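PDB 2D81: PHB depolymerase from Penicillium funiculosum, which hydrolyses the ester bonds of poly(3-hydroxybutyrate), a microbial storage polyester, using an alpha/beta hydrolase fold in circularly permuted form. Local coordinates for residues 29-34 / 82-88; 153-157 / 231-237; 191-197 / 308-312; 221-227 / 255-261. One frame throughout, in Å; residues are numbered along the deposited sequence.

In the fold
The four contacts illustrate how an alpha/beta hydrolase wraps layers of helix and loop about one mixed eight-stranded sheet. Contact 1 closes first along the chain; the segments of contact 2 alternate with those of contacts 3 and 4, and contact 4 is nested inside contact 3. Contact 4 joins two parallel strands and contact 3 ties edge strand 187-192 to helix 301-314; their centres are 14 Å apart and they touch where Phe191 and Gln309 meet Leu259. Contacts 1 and 2, centres 30 Å apart, lie on opposite sides of the chain's centre. The side chain of Leu231 is about 6 Å from the bound trimer, so contact 2 borders the substrate pocket while contacts 3 and 4 build the sheet and its covering helix.

Contact 1 (29-34 / 82-88); sequences GVAYSD and IASVANL
Two backbone runs meet here: the last turn of helix 20-31, which Tyr32 leaves with phi/psi of -117/45, and the extended residues 82-84, after which 85-88 take helical angles. The nearest CA atoms are those of Ala31 and Ile82, 4.2 Å apart. Hydrogen bonds set the register. Ala83 N donates to Ala31 O at 3.0 Å, and Asn87 ND2 (chi1 m) reaches Ser33 OG (chi1 p), also at 3.0 Å. Water 1, between the two segments, bridges Val30 O (2.7 Å), Ala83 O (2.9 Å) and Ser33 OG (2.7 Å). Ala86 N bonds Ser84 OG at 3.2 Å, an ST turn at the entry to residues 85-88. The apolar contacts are Val30 CG1 (chi1 t) to Ile82 CD1 and Ala31 CB to Ile82 CG2, both 3.8 Å, and Val30 CG2 to Leu88 CD1 at 4.4 Å; Leu88 CD2 is in van der Waals contact with the carbonyl Gly29 O (3.7 Å). Met74 of helix 68-77 packs on both Val30 and Leu88, while Ala31 meets Met303 of helix 301-314. The whole is a helix C-terminus received by the loop that leads into strand 92-98, a packing element of the helical layer of this alpha/beta hydrolase fold.

Contact 2 (153-157 / 231-237); sequences TSPYI and LQSYSSI
Residues 153-156 make a type VIa (cis-proline) beta turn, with a cis peptide between Ser154 (-52/144) and Pro155 (-85/10) and Tyr156 N bonded to Thr153 O at 2.9 Å; Tyr156 has positive phi (58/40), and Ile157 enters strand 157-159. Opposite, Leu231 also has positive phi (62/17), and Ser233 is the N-cap of helix 234-237. The backbones stay apart, with CA atoms 6.4 Å apart for Pro155 and Gln232 and 7.3 Å for Ser154 and Leu231. Ile237 (chi1 p) puts CG2 4.0 Å from Pro155 CB and 3.8 Å from Ser154 OG. Tyr156 (chi1 m) brings CE1 to 3.9 Å from Leu231 CD1, and the amide end of Gln232 reaches the backbone of Pro155 and Tyr156. Water 2 donates to Leu231 O (2.8 Å) and is hydrogen-bonded to Ser154 OG (2.7 Å). Leu231, next to pocket residue Cys230, shares a backbone hydrogen bond with pocket residue Asn282; helix 240-244 flanks the contact, with Phe241 on Gln232 and Asn244 on Ile157.

Contact 3 (191-197 / 308-312); sequences FAQSGSY and GQVKQ
This is a packing contact between a sheet edge and a covering helix: the end of outermost strand 187-192 and the turn after it lie against helix 301-314. The strand stops at Ala192, Gln193 is the centre of an inverse gamma turn, Gly195 has phi/psi of 54/-126, and residues 196-197 form a 3-10 segment held by Tyr197 N to Ser194 O at 2.9 Å. Residues 308-312 are regular helix, with Gln312 N bonded to Gly308 O at 3.1 Å. The nearest CA atoms, of Tyr197 and Gln309, are 5.5 Å apart. Gln309 (chi1 m, chi2 t) extends into the bend of the chain and donates from NE2 to Tyr197 O, in the turn after the edge strand, at 3.0 Å, while its OE1 lies 3.3 Å from Phe191 CZ, at the ring edge. Tyr197 (chi1 m) sets its ring beside the helix, CE2 3.5 Å from Gly308 O and OH 3.1 Å from Gln312 CG. At Gly308 a CB would clash with Ser196 O. Gln312 NE2 is bonded to Leu3 O. Phe191 and Gln309 both pack on Leu259, so the contact continues into the sheet: helix 301-314 packed on the central sheet's edge, as in the layered alpha/beta hydrolase fold.

Contact 4 (221-227 / 255-261); sequences CSLHVAL and NMIILYP
Aliphatic side chains make up much of the apolar centre of this pair of parallel strands. On one face Leu223 (chi1 t, chi2 p) places CD1 3.9 Å from Ile257 CG2 and 4.0 Å from Leu259 CB, and Val225 CG2 lies 4.0 Å from Leu259 CD2. The other face carries Ser222, His224, Met256 and Ile258, with His224 CB 3.8 Å from Ile258 CD1. Toward the C-terminal end Ala226 CB meets Ile258 CG2 (4.0 Å) and Tyr260 CE2 (3.9 Å), while Pro261 CD packs 3.8 Å from Val225 CG1. The register runs from Ser222 with Met256 to Val225 with Leu259; the strand axes approach to 4.5 Å at an angle of 24°. Five hydrogen bonds, each 2.9 Å, form the parallel ladder: Ser222 N to Asn255 O, Ile257 N to Ser222 O, His224 N to Ile257 O, Leu259 N to His224 O and Ala226 N to Leu259 O. Water 3 joins Ser222 OG (2.8 Å) and Asn255 O (3.2 Å), and water 4 joins Ala226 O (2.7 Å) and Pro261 O (2.8 Å). His224 NE2 bonds Ser16 OG and ND1 Ser14 OG; Cys221 is disulfide-bonded to Cys214. Strand 221-227, joined to 256-260 by a helical beta-alpha-beta crossover, lies between it and 13-18, with helix 301-314 over the Leu223 face and helices 164-173 and 247-251 over the His224 face.

Contact 1 (29-34 / 82-88)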
# COMPACT_ATOMS: atom_id res chain seq x y z
N GLY A 29 -1.90 -7.88 1.05
CA GLY A 29 -3.19 -8.34 0.58
C GLY A 29 -3.23 -9.84 0.32
O GLY A 29 -4.28 -10.47 0.41
N VAL A 30 -2.07 -10.41 -0.00
CA VAL A 30 -1.97 -11.85 -0.24
C VAL A 30 -1.59 -12.61 1.03
O VAL A 30 -2.32 -13.50 1.47
CB VAL A 30 -0.93 -12.15 -1.35
CG1 VAL A 30 -0.69 -13.65 -1.46
CG2 VAL A 30 -1.41 -11.58 -2.68
N ALA A 31 -0.45 -12.27 1.62
CA ALA A 31 0.07 -13.02 2.76
C ALA A 31 -0.85 -12.91 3.97
O ALA A 31 -1.02 -13.87 4.73
CB ALA A 31 1.47 -12.53 3.13
N TYR A 32 -1.46 -11.73 4.13
CA TYR A 32 -2.42 -11.52 5.21
C TYR A 32 -3.81 -11.19 4.67
O TYR A 32 -4.47 -10.28 5.15
CB TYR A 32 -1.95 -10.38 6.13
CG TYR A 32 -0.73 -10.70 6.96
CD1 TYR A 32 0.56 -10.53 6.45
CD2 TYR A 32 -0.86 -11.15 8.28
CE1 TYR A 32 1.68 -10.80 7.23
CE2 TYR A 32 0.26 -11.43 9.06
CZ TYR A 32 1.52 -11.25 8.53
OH TYR A 32 2.63 -11.52 9.30
N SER A 33 -4.25 -11.95 3.67
CA SER A 33 -5.57 -11.72 3.09
C SER A 33 -6.68 -11.83 4.14
O SER A 33 -7.76 -11.27 3.96
CB SER A 33 -5.83 -12.71 1.95
OG SER A 33 -5.78 -14.05 2.39
N ASP A 34 -6.40 -12.54 5.23
CA ASP A 34 -7.36 -12.67 6.32
C ASP A 34 -7.50 -11.38 7.13
O ASP A 34 -8.57 -11.08 7.66
CB ASP A 34 -6.96 -13.82 7.25
CG ASP A 34 -5.59 -13.62 7.87
OD1 ASP A 34 -4.62 -13.36 7.13
OD2 ASP A 34 -5.47 -13.72 9.12
N ILE A 82 1.41 -18.19 3.68
CA ILE A 82 0.45 -17.11 3.47
C ILE A 82 -0.95 -17.60 3.80
O ILE A 82 -1.19 -18.81 3.86
CB ILE A 82 0.47 -16.58 2.01
CG1 ILE A 82 0.07 -17.70 1.05
CG2 ILE A 82 1.85 -16.04 1.66
CD1 ILE A 82 -0.04 -17.25 -0.40
N ALA A 83 -1.87 -16.67 4.01
CA ALA A 83 -3.27 -17.03 4.24
C ALA A 83 -3.82 -17.73 3.00
O ALA A 83 -3.32 -17.51 1.89
CB ALA A 83 -4.09 -15.78 4.56
N SER A 84 -4.83 -18.56 3.18
CA SER A 84 -5.42 -19.30 2.07
C SER A 84 -5.76 -18.38 0.90
O SER A 84 -6.42 -17.36 1.07
CB SER A 84 -6.69 -20.02 2.52
OG SER A 84 -7.33 -20.65 1.42
N VAL A 85 -5.29 -18.75 -0.29
CA VAL A 85 -5.56 -17.95 -1.48
C VAL A 85 -7.04 -17.99 -1.87
O VAL A 85 -7.49 -17.19 -2.69
CB VAL A 85 -4.71 -18.41 -2.68
CG1 VAL A 85 -3.24 -18.16 -2.38
CG2 VAL A 85 -4.95 -19.87 -2.98
N ALA A 86 -7.79 -18.91 -1.27
CA ALA A 86 -9.24 -18.92 -1.44
C ALA A 86 -9.85 -17.58 -1.03
O ALA A 86 -10.86 -17.15 -1.59
CB ALA A 86 -9.85 -20.06 -0.62
N ASN A 87 -9.23 -16.93 -0.05
CA ASN A 87 -9.71 -15.62 0.39
C ASN A 87 -9.74 -14.62 -0.76
O ASN A 87 -10.63 -13.77 -0.84
CB ASN A 87 -8.84 -15.06 1.51
CG ASN A 87 -8.90 -15.89 2.77
OD1 ASN A 87 -9.86 -16.63 3.00
ND2 ASN A 87 -7.88 -15.76 3.61
N LEU A 88 -8.76 -14.72 -1.66
CA LEU A 88 -8.64 -13.74 -2.73
C LEU A 88 -9.84 -13.77 -3.67
O LEU A 88 -10.06 -12.84 -4.43
CB LEU A 88 -7.35 -13.98 -3.52
CG LEU A 88 -6.06 -13.79 -2.72
CD1 LEU A 88 -4.87 -14.19 -3.58
CD2 LEU A 88 -5.94 -12.34 -2.26
O HOH W 1 -4.22 -15.17 0.52

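Contact 2 (153-157 / 231-237)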
# COMPACT_ATOMS: atom_id res chain seq x y z
N THR A 153 9.42 12.76 -10.64
CA THR A 153 10.43 13.31 -9.75
C THR A 153 9.77 13.65 -8.41
O THR A 153 8.54 13.71 -8.32
CB THR A 153 11.07 14.59 -10.37
OG1 THR A 153 12.17 15.03 -9.57
CG2 THR A 153 10.04 15.70 -10.47
N SER A 154 10.57 13.85 -7.37
CA SER A 154 10.03 14.10 -6.04
C SER A 154 9.00 15.23 -6.10
O SER A 154 9.19 16.21 -6.82
CB SER A 154 11.15 14.47 -5.06
OG SER A 154 10.64 14.63 -3.74
N PRO A 155 7.92 15.14 -5.30
CA PRO A 155 7.58 14.08 -4.35
C PRO A 155 6.86 12.86 -4.92
O PRO A 155 6.37 12.02 -4.17
CB PRO A 155 6.72 14.81 -3.34
CG PRO A 155 5.90 15.69 -4.24
CD PRO A 155 6.94 16.24 -5.21
N TYR A 156 6.79 12.76 -6.25
CA TYR A 156 6.05 11.69 -6.91
C TYR A 156 4.58 11.67 -6.50
O TYR A 156 3.98 10.62 -6.30
CB TYR A 156 6.71 10.34 -6.62
CG TYR A 156 8.17 10.31 -6.99
CD1 TYR A 156 9.15 10.58 -6.05
CD2 TYR A 156 8.57 10.04 -8.30
CE1 TYR A 156 10.50 10.60 -6.38
CE2 TYR A 156 9.92 10.05 -8.65
CZ TYR A 156 10.87 10.33 -7.69
OH TYR A 156 12.21 10.35 -8.02
N ILE A 157 4.01 12.86 -6.38
CA ILE A 157 2.57 13.04 -6.18
C ILE A 157 2.15 14.16 -7.12
O ILE A 157 2.76 15.22 -7.13
CB ILE A 157 2.26 13.45 -4.72
CG1 ILE A 157 2.86 12.45 -3.74
CG2 ILE A 157 0.75 13.55 -4.53
CD1 ILE A 157 2.81 12.90 -2.30
N LEU A 231 11.38 7.14 -1.59
CA LEU A 231 11.58 8.59 -1.58
C LEU A 231 10.33 9.36 -1.16
O LEU A 231 10.24 10.57 -1.39
CB LEU A 231 12.06 9.07 -2.95
CG LEU A 231 13.44 8.57 -3.40
CD1 LEU A 231 13.74 9.05 -4.81
CD2 LEU A 231 14.50 9.06 -2.43
N GLN A 232 9.39 8.66 -0.54
CA GLN A 232 8.17 9.31 -0.05
C GLN A 232 7.93 9.13 1.45
O GLN A 232 6.86 9.47 1.94
CB GLN A 232 6.95 8.80 -0.82
CG GLN A 232 6.90 9.25 -2.28
CD GLN A 232 5.59 8.87 -2.96
OE1 GLN A 232 5.01 9.66 -3.70
NE2 GLN A 232 5.12 7.65 -2.70
N SER A 233 8.91 8.60 2.17
CA SER A 233 8.77 8.49 3.62
C SER A 233 8.78 9.89 4.22
O SER A 233 9.20 10.85 3.58
CB SER A 233 9.90 7.67 4.22
OG SER A 233 11.14 8.36 4.15
N TYR A 234 8.31 10.01 5.46
CA TYR A 234 8.28 11.29 6.15
C TYR A 234 9.69 11.88 6.19
O TYR A 234 9.86 13.10 6.11
CB TYR A 234 7.77 11.10 7.58
CG TYR A 234 7.47 12.41 8.28
CD1 TYR A 234 6.23 13.03 8.12
CD2 TYR A 234 8.42 13.02 9.08
CE1 TYR A 234 5.95 14.24 8.75
CE2 TYR A 234 8.15 14.24 9.71
CZ TYR A 234 6.92 14.84 9.54
OH TYR A 234 6.65 16.04 10.16
N SER A 235 10.68 11.01 6.33
CA SER A 235 12.08 11.42 6.33
C SER A 235 12.44 12.19 5.05
O SER A 235 13.27 13.10 5.07
CB SER A 235 12.98 10.19 6.45
OG SER A 235 14.35 10.55 6.42
N SER A 236 11.80 11.81 3.95
CA SER A 236 12.15 12.38 2.64
C SER A 236 11.33 13.61 2.29
O SER A 236 11.88 14.62 1.83
CB SER A 236 11.97 11.32 1.55
OG SER A 236 12.87 10.25 1.72
N ILE A 237 10.02 13.54 2.49
CA ILE A 237 9.12 14.60 2.03
C ILE A 237 8.17 15.11 3.11
O ILE A 237 7.16 15.74 2.81
CB ILE A 237 8.28 14.12 0.82
CG1 ILE A 237 7.48 12.88 1.20
CG2 ILE A 237 9.19 13.84 -0.37
CD1 ILE A 237 6.55 12.38 0.10
O HOH W 2 11.89 12.72 -2.25

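Contact 3 (191-197 / 308-312)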
# COMPACT_ATOMS: atom_id res chain seq x y z
N PHE A 191 2.55 8.14 16.19
CA PHE A 191 2.74 7.08 17.17
C PHE A 191 4.10 6.41 16.97
O PHE A 191 4.67 6.48 15.88
CB PHE A 191 1.62 6.04 17.05
CG PHE A 191 1.66 5.24 15.78
CD1 PHE A 191 2.39 4.06 15.72
CD2 PHE A 191 0.98 5.67 14.65
CE1 PHE A 191 2.44 3.31 14.54
CE2 PHE A 191 1.03 4.93 13.46
CZ PHE A 191 1.76 3.75 13.41
N ALA A 192 4.61 5.78 18.02
CA ALA A 192 5.91 5.12 17.93
C ALA A 192 5.80 3.79 17.20
O ALA A 192 5.06 2.90 17.62
CB ALA A 192 6.47 4.89 19.33
N GLN A 193 6.53 3.66 16.09
CA GLN A 193 6.70 2.35 15.46
C GLN A 193 7.80 1.60 16.20
O GLN A 193 8.90 1.40 15.68
CB GLN A 193 7.07 2.51 13.98
CG GLN A 193 6.02 3.27 13.18
CD GLN A 193 6.30 3.24 11.69
OE1 GLN A 193 7.45 3.34 11.25
NE2 GLN A 193 5.24 3.12 10.90
N SER A 194 7.48 1.20 17.42
CA SER A 194 8.43 0.53 18.30
C SER A 194 7.94 -0.87 18.60
O SER A 194 6.77 -1.18 18.40
CB SER A 194 8.57 1.30 19.61
OG SER A 194 7.32 1.35 20.27
N GLY A 195 8.84 -1.72 19.09
CA GLY A 195 8.46 -3.08 19.43
C GLY A 195 7.79 -3.80 18.28
O GLY A 195 8.33 -3.87 17.18
N SER A 196 6.59 -4.33 18.54
CA SER A 196 5.88 -5.12 17.54
C SER A 196 5.35 -4.26 16.40
O SER A 196 4.90 -4.77 15.38
CB SER A 196 4.71 -5.86 18.20
OG SER A 196 3.72 -4.95 18.64
N TYR A 197 5.41 -2.94 16.59
CA TYR A 197 4.94 -2.00 15.57
C TYR A 197 6.08 -1.58 14.65
O TYR A 197 5.86 -0.88 13.66
CB TYR A 197 4.37 -0.73 16.22
CG TYR A 197 3.21 -0.96 17.17
CD1 TYR A 197 2.91 -0.03 18.15
CD2 TYR A 197 2.42 -2.11 17.09
CE1 TYR A 197 1.85 -0.22 19.04
CE2 TYR A 197 1.35 -2.32 17.98
CZ TYR A 197 1.08 -1.37 18.95
OH TYR A 197 0.06 -1.57 19.85
N GLY A 308 0.71 -5.65 13.01
CA GLY A 308 0.63 -5.41 14.44
C GLY A 308 -0.03 -4.08 14.75
O GLY A 308 -0.80 -3.97 15.70
N GLN A 309 0.29 -3.08 13.94
CA GLN A 309 -0.37 -1.78 14.03
C GLN A 309 -1.86 -1.93 13.79
O GLN A 309 -2.68 -1.38 14.54
CB GLN A 309 0.24 -0.82 13.01
CG GLN A 309 1.68 -0.41 13.32
CD GLN A 309 2.29 0.43 12.22
OE1 GLN A 309 1.58 1.06 11.44
NE2 GLN A 309 3.62 0.45 12.15
N VAL A 310 -2.22 -2.67 12.75
CA VAL A 310 -3.62 -2.87 12.42
C VAL A 310 -4.36 -3.57 13.56
O VAL A 310 -5.45 -3.17 13.94
CB VAL A 310 -3.77 -3.72 11.14
CG1 VAL A 310 -5.21 -4.15 10.95
CG2 VAL A 310 -3.30 -2.91 9.94
N LYS A 311 -3.75 -4.62 14.10
CA LYS A 311 -4.37 -5.40 15.16
C LYS A 311 -4.67 -4.52 16.37
O LYS A 311 -5.70 -4.68 17.02
CB LYS A 311 -3.45 -6.55 15.59
CG LYS A 311 -3.10 -7.54 14.50
CD LYS A 311 -4.17 -8.60 14.31
CE LYS A 311 -3.69 -9.68 13.35
NZ LYS A 311 -4.64 -10.82 13.23
N GLN A 312 -3.76 -3.59 16.66
CA GLN A 312 -3.94 -2.68 17.79
C GLN A 312 -5.12 -1.75 17.55
O GLN A 312 -5.97 -1.57 18.42
CB GLN A 312 -2.66 -1.86 18.00
CG GLN A 312 -2.78 -0.73 19.03
CD GLN A 312 -3.25 -1.19 20.40
OE1 GLN A 312 -3.20 -2.38 20.72
NE2 GLN A 312 -3.69 -0.25 21.22

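Contact 4 (221-227 / 255-261)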
# COMPACT_ATOMS: atom_id res chain seq x y z
N CYS A 221 -15.89 2.52 12.89
CA CYS A 221 -15.13 3.03 11.76
C CYS A 221 -14.44 1.91 10.99
O CYS A 221 -14.29 0.80 11.50
CB CYS A 221 -14.12 4.07 12.25
SG CYS A 221 -14.94 5.63 12.70
N SER A 222 -14.03 2.21 9.76
CA SER A 222 -13.22 1.29 8.98
C SER A 222 -11.76 1.73 9.02
O SER A 222 -11.44 2.78 9.59
CB SER A 222 -13.70 1.26 7.53
OG SER A 222 -13.68 2.56 6.95
N LEU A 223 -10.88 0.94 8.42
CA LEU A 223 -9.46 1.24 8.42
C LEU A 223 -8.82 0.92 7.07
O LEU A 223 -8.91 -0.21 6.58
CB LEU A 223 -8.75 0.43 9.51
CG LEU A 223 -7.22 0.50 9.54
CD1 LEU A 223 -6.75 1.90 9.89
CD2 LEU A 223 -6.69 -0.50 10.57
N HIS A 224 -8.19 1.92 6.47
CA HIS A 224 -7.39 1.72 5.27
C HIS A 224 -5.94 2.06 5.57
O HIS A 224 -5.65 3.13 6.13
CB HIS A 224 -7.90 2.61 4.13
CG HIS A 224 -7.22 2.37 2.82
ND1 HIS A 224 -7.47 1.25 2.05
CD2 HIS A 224 -6.29 3.09 2.14
CE1 HIS A 224 -6.72 1.29 0.96
NE2 HIS A 224 -6.00 2.40 0.99
N VAL A 225 -5.04 1.16 5.21
CA VAL A 225 -3.61 1.39 5.36
C VAL A 225 -3.07 1.88 4.01
O VAL A 225 -3.22 1.20 3.00
CB VAL A 225 -2.88 0.09 5.76
CG1 VAL A 225 -1.39 0.36 5.96
CG2 VAL A 225 -3.50 -0.47 7.03
N ALA A 226 -2.45 3.05 4.01
CA ALA A 226 -1.90 3.63 2.79
C ALA A 226 -0.38 3.69 2.85
O ALA A 226 0.19 4.29 3.77
CB ALA A 226 -2.48 5.02 2.56
N LEU A 227 0.28 3.08 1.88
CA LEU A 227 1.74 2.94 1.90
C LEU A 227 2.45 3.81 0.87
O LEU A 227 2.26 3.65 -0.34
CB LEU A 227 2.12 1.47 1.67
CG LEU A 227 1.58 0.47 2.70
CD1 LEU A 227 1.88 -0.94 2.22
CD2 LEU A 227 2.20 0.73 4.06
N ASN A 255 -16.31 7.77 8.05
CA ASN A 255 -15.99 7.04 9.27
C ASN A 255 -14.82 6.09 9.04
O ASN A 255 -14.88 4.92 9.41
CB ASN A 255 -17.20 6.23 9.75
CG ASN A 255 -18.40 7.11 10.05
OD1 ASN A 255 -18.29 8.10 10.76
ND2 ASN A 255 -19.55 6.73 9.52
N MET A 256 -13.77 6.61 8.42
CA MET A 256 -12.63 5.78 8.03
C MET A 256 -11.34 6.38 8.58
O MET A 256 -11.08 7.57 8.42
CB MET A 256 -12.55 5.70 6.50
CG MET A 256 -11.48 4.75 5.98
SD MET A 256 -11.38 4.82 4.19
CE MET A 256 -12.99 4.11 3.74
N ILE A 257 -10.54 5.54 9.24
CA ILE A 257 -9.20 5.92 9.66
C ILE A 257 -8.21 5.51 8.56
O ILE A 257 -8.33 4.43 7.98
CB ILE A 257 -8.82 5.23 10.99
CG1 ILE A 257 -9.74 5.73 12.11
CG2 ILE A 257 -7.36 5.49 11.33
CD1 ILE A 257 -9.51 5.03 13.45
N ILE A 258 -7.25 6.38 8.26
CA ILE A 258 -6.18 6.02 7.33
C ILE A 258 -4.88 5.89 8.12
O ILE A 258 -4.42 6.85 8.73
CB ILE A 258 -5.97 7.10 6.24
CG1 ILE A 258 -7.29 7.46 5.56
CG2 ILE A 258 -4.97 6.59 5.21
CD1 ILE A 258 -7.94 6.32 4.78
N LEU A 259 -4.29 4.69 8.10
CA LEU A 259 -3.01 4.47 8.76
C LEU A 259 -1.87 4.64 7.76
O LEU A 259 -1.91 4.07 6.67
CB LEU A 259 -2.96 3.05 9.35
CG LEU A 259 -1.62 2.56 9.90
CD1 LEU A 259 -1.21 3.40 11.11
CD2 LEU A 259 -1.75 1.09 10.30
N TYR A 260 -0.88 5.45 8.14
CA TYR A 260 0.27 5.71 7.27
C TYR A 260 1.58 5.25 7.90
O TYR A 260 2.27 6.04 8.55
CB TYR A 260 0.40 7.22 6.97
CG TYR A 260 -0.74 7.85 6.22
CD1 TYR A 260 -1.80 8.47 6.89
CD2 TYR A 260 -0.75 7.86 4.82
CE1 TYR A 260 -2.84 9.10 6.19
CE2 TYR A 260 -1.79 8.48 4.11
CZ TYR A 260 -2.82 9.09 4.80
OH TYR A 260 -3.84 9.70 4.10
N PRO A 261 1.95 3.97 7.73
CA PRO A 261 3.21 3.49 8.31
C PRO A 261 4.36 4.19 7.57
O PRO A 261 4.19 4.60 6.43
CB PRO A 261 3.17 1.99 8.03
CG PRO A 261 1.69 1.69 7.91
CD PRO A 261 1.19 2.87 7.12
O HOH W 3 -16.37 3.28 7.06
O HOH W 4 2.67 5.36 4.21